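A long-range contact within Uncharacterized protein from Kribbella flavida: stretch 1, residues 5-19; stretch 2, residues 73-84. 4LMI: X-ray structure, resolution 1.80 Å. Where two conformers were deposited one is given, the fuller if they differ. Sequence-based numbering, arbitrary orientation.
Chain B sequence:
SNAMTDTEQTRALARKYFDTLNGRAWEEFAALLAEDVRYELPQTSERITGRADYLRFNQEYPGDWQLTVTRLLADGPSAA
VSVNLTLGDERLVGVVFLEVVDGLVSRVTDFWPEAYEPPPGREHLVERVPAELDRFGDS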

# COMPACT_ATOMS: atom_id res chain seq x y z
N THR B 5 -11.80 -10.55 18.13
CA THR B 5 -10.50 -10.97 17.63
C THR B 5 -9.58 -9.75 17.53
O THR B 5 -10.05 -8.60 17.44
N ASP B 6 -8.28 -10.03 17.57
CA ASP B 6 -7.22 -9.07 17.29
C ASP B 6 -7.54 -8.30 16.01
O ASP B 6 -7.48 -7.07 15.97
N THR B 7 -7.90 -9.05 14.97
CA THR B 7 -8.22 -8.51 13.64
C THR B 7 -9.34 -7.47 13.69
O THR B 7 -9.19 -6.38 13.14
N GLU B 8 -10.43 -7.79 14.37
CA GLU B 8 -11.54 -6.84 14.42
C GLU B 8 -11.22 -5.60 15.26
O GLU B 8 -11.66 -4.49 14.93
N GLN B 9 -10.42 -5.78 16.31
CA GLN B 9 -9.92 -4.66 17.11
C GLN B 9 -9.08 -3.71 16.24
O GLN B 9 -9.27 -2.49 16.27
N THR B 10 -8.17 -4.29 15.47
CA THR B 10 -7.34 -3.52 14.54
C THR B 10 -8.18 -2.79 13.50
O THR B 10 -7.93 -1.61 13.20
N ARG B 11 -9.18 -3.48 12.95
CA ARG B 11 -10.08 -2.86 11.97
C ARG B 11 -10.73 -1.59 12.53
O ARG B 11 -10.70 -0.53 11.90
N ALA B 12 -11.32 -1.71 13.73
CA ALA B 12 -11.98 -0.58 14.39
C ALA B 12 -10.98 0.54 14.67
O ALA B 12 -11.30 1.72 14.48
N LEU B 13 -9.77 0.17 15.10
CA LEU B 13 -8.77 1.17 15.43
C LEU B 13 -8.26 1.92 14.19
O LEU B 13 -8.11 3.14 14.24
N ALA B 14 -8.01 1.19 13.10
CA ALA B 14 -7.59 1.81 11.83
C ALA B 14 -8.64 2.79 11.31
O ALA B 14 -8.30 3.87 10.82
N ARG B 15 -9.92 2.41 11.43
CA ARG B 15 -11.01 3.30 11.02
C ARG B 15 -10.98 4.59 11.84
O ARG B 15 -11.08 5.69 11.28
N LYS B 16 -10.84 4.45 13.16
CA LYS B 16 -10.79 5.60 14.08
C LYS B 16 -9.58 6.50 13.82
O LYS B 16 -9.68 7.72 13.93
N TYR B 17 -8.44 5.88 13.50
CA TYR B 17 -7.21 6.62 13.19
C TYR B 17 -7.46 7.58 12.03
O TYR B 17 -7.15 8.78 12.11
N PHE B 18 -8.04 7.07 10.95
CA PHE B 18 -8.33 7.91 9.79
C PHE B 18 -9.47 8.91 10.00
O PHE B 18 -9.39 10.04 9.50
N ASP B 19 -10.50 8.51 10.74
CA ASP B 19 -11.62 9.40 11.05
C ASP B 19 -11.19 10.59 11.91
O ASP B 19 -11.55 11.74 11.62
N LEU B 73 -7.89 -2.95 5.01
CA LEU B 73 -7.67 -4.35 5.35
C LEU B 73 -7.10 -4.47 6.76
O LEU B 73 -6.24 -3.68 7.14
N ALA B 74 -7.60 -5.44 7.52
CA ALA B 74 -7.09 -5.75 8.85
C ALA B 74 -6.73 -7.23 8.92
O ALA B 74 -7.46 -8.08 8.41
N ASP B 75 -5.60 -7.53 9.56
CA ASP B 75 -5.07 -8.89 9.64
C ASP B 75 -4.24 -8.95 10.92
O ASP B 75 -3.11 -8.47 10.95
N GLY B 76 -4.81 -9.53 11.97
CA GLY B 76 -4.14 -9.55 13.28
C GLY B 76 -3.86 -8.14 13.77
O GLY B 76 -4.78 -7.31 13.81
N PRO B 77 -2.59 -7.83 14.10
CA PRO B 77 -2.25 -6.49 14.60
C PRO B 77 -2.02 -5.48 13.46
O PRO B 77 -1.69 -4.32 13.73
N SER B 78 -2.19 -5.91 12.21
CA SER B 78 -1.77 -5.12 11.06
C SER B 78 -2.95 -4.61 10.25
O SER B 78 -3.94 -5.33 10.07
N ALA B 79 -2.83 -3.38 9.76
CA ALA B 79 -3.81 -2.82 8.83
C ALA B 79 -3.09 -2.23 7.61
O ALA B 79 -1.96 -1.76 7.71
N ALA B 80 -3.75 -2.30 6.46
CA ALA B 80 -3.31 -1.57 5.27
C ALA B 80 -4.49 -0.77 4.77
O ALA B 80 -5.59 -1.31 4.58
N VAL B 81 -4.29 0.53 4.58
CA VAL B 81 -5.38 1.43 4.25
C VAL B 81 -4.95 2.28 3.07
O VAL B 81 -3.87 2.86 3.08
N SER B 82 -5.78 2.33 2.03
CA SER B 82 -5.56 3.29 0.97
C SER B 82 -6.55 4.43 1.13
O SER B 82 -7.68 4.22 1.57
N VAL B 83 -6.09 5.64 0.81
CA VAL B 83 -6.91 6.83 0.87
C VAL B 83 -6.76 7.65 -0.41
O VAL B 83 -5.69 7.67 -1.03
N ASN B 84 -7.85 8.29 -0.82
CA ASN B 84 -7.76 9.39 -1.77
C ASN B 84 -7.52 10.68 -1.01
O ASN B 84 -8.30 11.04 -0.13

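Helix 6-19 lies across a β-hairpin whose strands, 73-75 and 78-84, are joined by a type II' turn from D75 to S78. The helix axis approaches the first strand to 6.9 Å and the second to 8.2 Å, running at 146° to the former and 41° to the latter. Together the two stretches bury 554 Å², summed over both sides.

The tightest fit is at the turn, where the CA atoms of T7 and G76 are only 4.2 Å apart. G76 has no side chain, and an ideal CB there would lie 2.3 Å from P77 CD; its phi of 60° also favours glycine. Two threonines one helical turn apart grip its backbone. T7, in the m rotamer (chi1 -60°), accepts a hydrogen bond from G76 N at OG1, with an N to OG1 distance of 2.9 Å and an angle at the hydrogen of 154°. T10, also m (chi1 -66°), donates from OG1 to G76 O at 2.7 Å. One hydroxyl thus serves the amide and the other the carbonyl of the same residue. D6 (t) flanks this site, its OD2 3.3 Å from P77 N; proline has no hydrogen to offer there, so this is contact without a hydrogen bond.

The methyl groups of the same threonines supply apolar bumps. T7 CG2 reaches 3.3 Å from A74 O and 4.0 Å from A74 CB. T10 points toward the hairpin, and its CG2 settles over the base of the turn, 3.5 Å from S78 O, 3.9 Å from A79 CB and 4.2 Å from A74 CB. In return, A74 is the small knob that the hairpin raises into the helix: its CB sits 3.7 Å from both R11 N and R11 CB, and 75 Å² of the residue is covered, more than for any other residue in this contact. The R11 chain (chi1 and chi2 t, chi3 m) leaves sideways but bends its end nearer, placing one guanidinium face over A74 CB. That pose is braced within the helix by E8, through a salt bridge from R11 NE to E8 OE1 at 2.8 Å and a hydrogen bond from R11 NH2 to E8 OE2 at 3.0 Å.

Farther along, the second strand presents A79, V81 and V83 toward the helix, while S78, A80 and S82 point away, the alternation expected of an extended chain. A14 meets A79 CB to CB at 3.9 Å, two small side chains in mutual contact where the register CA atoms are 6.7 Å apart; A14 CB also lies 4.3 Å from V81 CG2. One helical turn on, the larger F18 (m, chi2 -83°) spans the gap. F18 CE2 comes within 3.6 Å of V81 CB, and V81 (t) sets CG1 over a face of the F18 ring, 4.0 Å from its centroid and 25° off the normal, a CH-pi contact. V83 (m) completes the fit, with CG1 3.8 Å from F18 CE1.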

# COMPACT_ATOMS: atom_id res chain seq x y z
CB THR B 5 -10.62 -11.61 16.24
OG1 THR B 5 -11.11 -10.64 15.30
CG2 THR B 5 -11.58 -12.82 16.27
CB ASP B 6 -5.90 -9.84 17.12
CG ASP B 6 -4.68 -8.95 17.25
OD1 ASP B 6 -4.82 -7.83 17.78
OD2 ASP B 6 -3.58 -9.37 16.83
CB THR B 7 -8.57 -9.64 12.65
OG1 THR B 7 -7.45 -10.53 12.54
CG2 THR B 7 -8.92 -9.08 11.25
CB GLU B 8 -12.87 -7.51 14.80
CG GLU B 8 -13.35 -8.55 13.77
CD GLU B 8 -13.28 -8.05 12.33
OE1 GLU B 8 -13.82 -6.97 12.03
OE2 GLU B 8 -12.68 -8.76 11.48
CB GLN B 9 -9.11 -5.17 18.30
CG GLN B 9 -8.54 -4.07 19.19
CD GLN B 9 -8.17 -4.56 20.58
OE1 GLN B 9 -8.24 -5.76 20.87
NE2 GLN B 9 -7.79 -3.63 21.44
CB THR B 10 -6.32 -4.45 13.86
OG1 THR B 10 -5.42 -4.93 14.86
CG2 THR B 10 -5.53 -3.73 12.76
CB ARG B 11 -11.15 -3.83 11.47
CG ARG B 11 -11.87 -3.35 10.21
CD ARG B 11 -13.03 -4.25 9.81
NE ARG B 11 -12.66 -5.67 9.79
CZ ARG B 11 -11.98 -6.26 8.81
NH1 ARG B 11 -11.60 -5.57 7.74
NH2 ARG B 11 -11.67 -7.55 8.90
CB ALA B 12 -12.66 -1.04 15.68
CB LEU B 13 -7.61 0.55 16.23
CG LEU B 13 -6.54 1.52 16.76
CD1 LEU B 13 -7.12 2.50 17.76
CD2 LEU B 13 -5.39 0.75 17.38
CB ALA B 14 -7.31 0.75 10.78
CB ARG B 15 -12.37 2.59 11.11
CG ARG B 15 -13.56 3.44 10.69
CD ARG B 15 -13.51 3.82 9.21
NE ARG B 15 -13.68 2.66 8.34
CZ ARG B 15 -13.67 2.69 7.01
NH1 ARG B 15 -13.49 3.84 6.37
NH2 ARG B 15 -13.84 1.57 6.33
CB LYS B 16 -10.79 5.13 15.53
CG LYS B 16 -12.15 4.66 16.02
CD LYS B 16 -12.20 4.55 17.54
CE LYS B 16 -13.49 3.90 18.01
NZ LYS B 16 -13.59 2.48 17.59
CB TYR B 17 -6.07 5.65 12.89
CG TYR B 17 -4.79 6.28 12.37
CD1 TYR B 17 -4.64 6.56 11.01
CD2 TYR B 17 -3.73 6.56 13.23
CE1 TYR B 17 -3.47 7.13 10.53
CE2 TYR B 17 -2.55 7.13 12.75
CZ TYR B 17 -2.43 7.41 11.40
OH TYR B 17 -1.28 7.96 10.91
CB PHE B 18 -8.46 7.08 8.51
CG PHE B 18 -7.14 6.57 8.03
CD1 PHE B 18 -6.31 7.38 7.25
CD2 PHE B 18 -6.69 5.31 8.39
CE1 PHE B 18 -5.07 6.92 6.83
CE2 PHE B 18 -5.45 4.85 7.98
CZ PHE B 18 -4.64 5.66 7.20
CB ASP B 19 -12.78 8.64 11.69
CG ASP B 19 -13.53 7.75 10.70
OD1 ASP B 19 -13.30 7.88 9.48
OD2 ASP B 19 -14.35 6.92 11.14
CB LEU B 73 -6.72 -5.02 4.35
CG LEU B 73 -7.25 -5.32 2.94
CD1 LEU B 73 -7.41 -4.06 2.10
CD2 LEU B 73 -6.29 -6.28 2.25
CB ALA B 74 -8.12 -5.40 9.92
CB ASP B 75 -4.21 -9.17 8.40
CG ASP B 75 -3.55 -10.55 8.40
OD1 ASP B 75 -3.82 -11.40 9.29
OD2 ASP B 75 -2.75 -10.80 7.47
CB PRO B 77 -0.94 -6.73 15.36
CG PRO B 77 -0.29 -7.84 14.58
CD PRO B 77 -1.41 -8.71 14.05
CB SER B 78 -0.86 -5.96 10.14
OG SER B 78 0.21 -6.53 10.88
CB ALA B 79 -4.65 -1.74 9.50
CB ALA B 80 -2.82 -2.52 4.19
CB VAL B 81 -5.74 2.34 5.44
CG1 VAL B 81 -6.93 3.23 5.12
CG2 VAL B 81 -6.01 1.52 6.71
CB SER B 82 -5.65 2.66 -0.42
OG SER B 82 -6.93 2.13 -0.66
CB VAL B 83 -6.57 7.73 2.10
CG1 VAL B 83 -6.78 6.97 3.41
CG2 VAL B 83 -5.14 8.26 2.02
CB ASN B 84 -9.01 9.49 -2.64
CG ASN B 84 -9.04 8.44 -3.74
OD1 ASN B 84 -8.01 7.87 -4.12
ND2 ASN B 84 -10.23 8.17 -4.26